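Local coordinates for uncharacterized protein (PDB 6R9N) that senses oxygen and ferrous iron for bacterial chemotaxis, stabilizing a peroxide-bound diiron centre in a metallo-beta-lactamase-like domain, at residues S144-Q152 with L163-A171. Numbering follows the deposited sequence.
Sequences SHFMHSPGQ and LFSGDIGAA. With FE (Fe (III) ion), chain D; FE (Fe (III) ion), chain C; PER (peroxide ion), chain E; O (oxygen atom), chain F.
H148 and D167 meet at one iron of the diiron centre, which H148 NE2 binds at 2.2 Å and D167 OD2 at 2.1 Å. Imidazole ring and carboxylate are turned only 20° apart. The other oxygen, D167 OD1, binds the second iron at 2.2 Å, making D167 a carboxylate bridge beside the peroxide and the bridging oxygen atom. H80 and D82 join the first iron, D84, Q224 and H225 the second.

The amide of Q152 ties the two segments together. Its chain runs fully extended from CG anti to the backbone N (chi1 175°), carrying Q152 OE1 to the backbone N-H of D167, with a long but nearly straight hydrogen bond of 3.3 Å from D167 N to Q152 OE1. At the other end of the amide, Q152 NE2 donates to S144 O and, from above the carbonyl plane, to M147 O at 2.6 Å; these bonds would fix which way the amide faces. A water linked to H148 N, D167 OD2 and, weakly, Q152 OE1 sits above one face of the H148 ring, offset toward its rim.

Apolar packing centres on I168, whose CD1 lies 3.6 Å from M147 CE and 3.7 Å from S144 CB.

The loop between strands 138-143 and 153-157, which carries H148, thus packs against the turns after strand 162-164, which carry D167, while W209 of helix 203-215 touches both M147 and I168.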
# COMPACT_ATOMS: atom_id res chain seq x y z
N SER A 144 -0.27 0.40 14.08
CA SER A 144 0.99 0.87 13.51
C SER A 144 0.71 1.71 12.29
O SER A 144 1.41 1.62 11.27
CB SER A 144 1.90 -0.30 13.15
OG SER A 144 2.11 -1.13 14.28
N HIS A 145 -0.33 2.54 12.38
CA HIS A 145 -0.87 3.21 11.21
C HIS A 145 0.08 4.31 10.72
O HIS A 145 0.82 4.93 11.49
CB HIS A 145 -2.25 3.77 11.54
CG HIS A 145 -3.19 2.74 12.08
ND1 HIS A 145 -3.56 1.62 11.36
CD2 HIS A 145 -3.82 2.65 13.28
CE1 HIS A 145 -4.39 0.89 12.09
NE2 HIS A 145 -4.55 1.49 13.26
N PHE A 146 0.06 4.52 9.41
CA PHE A 146 0.87 5.57 8.77
C PHE A 146 2.37 5.34 8.94
O PHE A 146 3.16 6.30 8.87
CB PHE A 146 0.47 6.96 9.28
CG PHE A 146 -0.91 7.34 8.89
CD1 PHE A 146 -1.20 7.67 7.58
CD2 PHE A 146 -1.94 7.30 9.81
CE1 PHE A 146 -2.49 8.00 7.20
CE2 PHE A 146 -3.24 7.64 9.43
CZ PHE A 146 -3.51 7.98 8.14
N MET A 147 2.78 4.08 9.12
CA MET A 147 4.20 3.74 9.20
C MET A 147 4.52 2.49 8.38
O MET A 147 5.03 1.50 8.92
CB MET A 147 4.61 3.53 10.66
CG MET A 147 4.61 4.80 11.51
SD MET A 147 4.63 4.54 13.32
CE MET A 147 6.17 3.66 13.56
N HIS A 148 4.24 2.48 7.08
CA HIS A 148 3.76 3.60 6.26
C HIS A 148 2.26 3.59 5.99
O HIS A 148 1.65 4.64 5.75
CB HIS A 148 4.46 3.59 4.91
CG HIS A 148 4.30 2.29 4.17
ND1 HIS A 148 3.29 2.07 3.25
CD2 HIS A 148 5.00 1.14 4.24
CE1 HIS A 148 3.40 0.85 2.77
NE2 HIS A 148 4.42 0.25 3.36
N SER A 149 1.66 2.41 6.00
CA SER A 149 0.30 2.31 5.47
C SER A 149 -0.72 2.87 6.47
O SER A 149 -0.55 2.69 7.68
CB SER A 149 -0.05 0.85 5.16
OG SER A 149 -1.45 0.64 5.03
N PRO A 150 -1.78 3.53 5.98
CA PRO A 150 -2.78 4.11 6.90
C PRO A 150 -3.51 3.07 7.73
O PRO A 150 -4.07 3.43 8.78
CB PRO A 150 -3.75 4.85 5.97
CG PRO A 150 -3.57 4.23 4.62
CD PRO A 150 -2.12 3.77 4.56
N GLY A 151 -3.57 1.82 7.28
CA GLY A 151 -4.09 0.71 8.07
C GLY A 151 -3.07 -0.41 8.18
O GLY A 151 -3.01 -1.29 7.31
N GLN A 152 -2.23 -0.37 9.21
CA GLN A 152 -1.19 -1.37 9.43
C GLN A 152 -1.22 -1.79 10.89
O GLN A 152 -1.38 -0.94 11.77
CB GLN A 152 0.22 -0.83 9.09
CG GLN A 152 1.36 -1.84 9.44
CD GLN A 152 2.80 -1.35 9.13
OE1 GLN A 152 3.57 -2.04 8.45
NE2 GLN A 152 3.17 -0.21 9.68
N LEU A 163 7.47 -9.07 19.14
CA LEU A 163 6.62 -8.21 18.34
C LEU A 163 6.99 -8.38 16.87
O LEU A 163 8.10 -8.01 16.46
CB LEU A 163 6.79 -6.75 18.77
CG LEU A 163 6.07 -5.72 17.89
CD1 LEU A 163 4.56 -5.87 18.00
CD2 LEU A 163 6.48 -4.30 18.25
N PHE A 164 6.07 -8.91 16.07
CA PHE A 164 6.20 -8.81 14.62
C PHE A 164 5.75 -7.40 14.21
O PHE A 164 4.62 -7.00 14.50
CB PHE A 164 5.37 -9.88 13.92
CG PHE A 164 5.18 -9.64 12.44
CD1 PHE A 164 6.25 -9.74 11.57
CD2 PHE A 164 3.93 -9.32 11.93
CE1 PHE A 164 6.09 -9.50 10.20
CE2 PHE A 164 3.76 -9.09 10.56
CZ PHE A 164 4.84 -9.19 9.69
N SER A 165 6.63 -6.65 13.55
CA SER A 165 6.44 -5.21 13.43
C SER A 165 6.11 -4.74 12.02
O SER A 165 6.05 -3.54 11.78
CB SER A 165 7.70 -4.49 13.94
OG SER A 165 8.84 -4.90 13.20
N GLY A 166 5.88 -5.65 11.08
CA GLY A 166 5.60 -5.22 9.72
C GLY A 166 6.80 -4.52 9.11
O GLY A 166 7.93 -4.99 9.21
N ASP A 167 6.55 -3.39 8.44
CA ASP A 167 7.65 -2.63 7.84
C ASP A 167 8.49 -1.89 8.88
O ASP A 167 9.53 -1.33 8.52
CB ASP A 167 7.11 -1.62 6.83
CG ASP A 167 6.71 -2.25 5.52
OD1 ASP A 167 7.19 -3.36 5.21
OD2 ASP A 167 5.90 -1.64 4.80
N ILE A 168 8.03 -1.79 10.12
CA ILE A 168 8.78 -1.04 11.12
C ILE A 168 10.01 -1.84 11.53
O ILE A 168 9.92 -3.03 11.87
CB ILE A 168 7.86 -0.69 12.31
CG1 ILE A 168 6.70 0.18 11.80
CG2 ILE A 168 8.63 0.06 13.39
CD1 ILE A 168 5.50 0.21 12.72
N GLY A 169 11.17 -1.20 11.47
CA GLY A 169 12.43 -1.88 11.67
C GLY A 169 13.01 -2.52 10.43
O GLY A 169 14.12 -3.05 10.48
N ALA A 170 12.30 -2.44 9.29
CA ALA A 170 12.73 -3.14 8.09
C ALA A 170 14.10 -2.64 7.64
O ALA A 170 14.38 -1.44 7.65
CB ALA A 170 11.72 -2.94 6.97
N ALA A 171 14.93 -3.57 7.20
CA ALA A 171 16.15 -3.27 6.47
C ALA A 171 15.90 -3.62 5.01
O ALA A 171 15.37 -4.70 4.71
CB ALA A 171 17.34 -4.04 7.03
FE FE D . 4.88 -1.86 2.99
FE FE C . 7.20 -4.40 3.28
O1 PER E . 7.85 -2.41 2.33
O2 PER E . 6.88 -1.33 1.99
O O F . 5.26 -3.89 2.73
O HOH W 1 4.10 -3.09 14.11
O HOH W 2 3.46 -0.37 6.35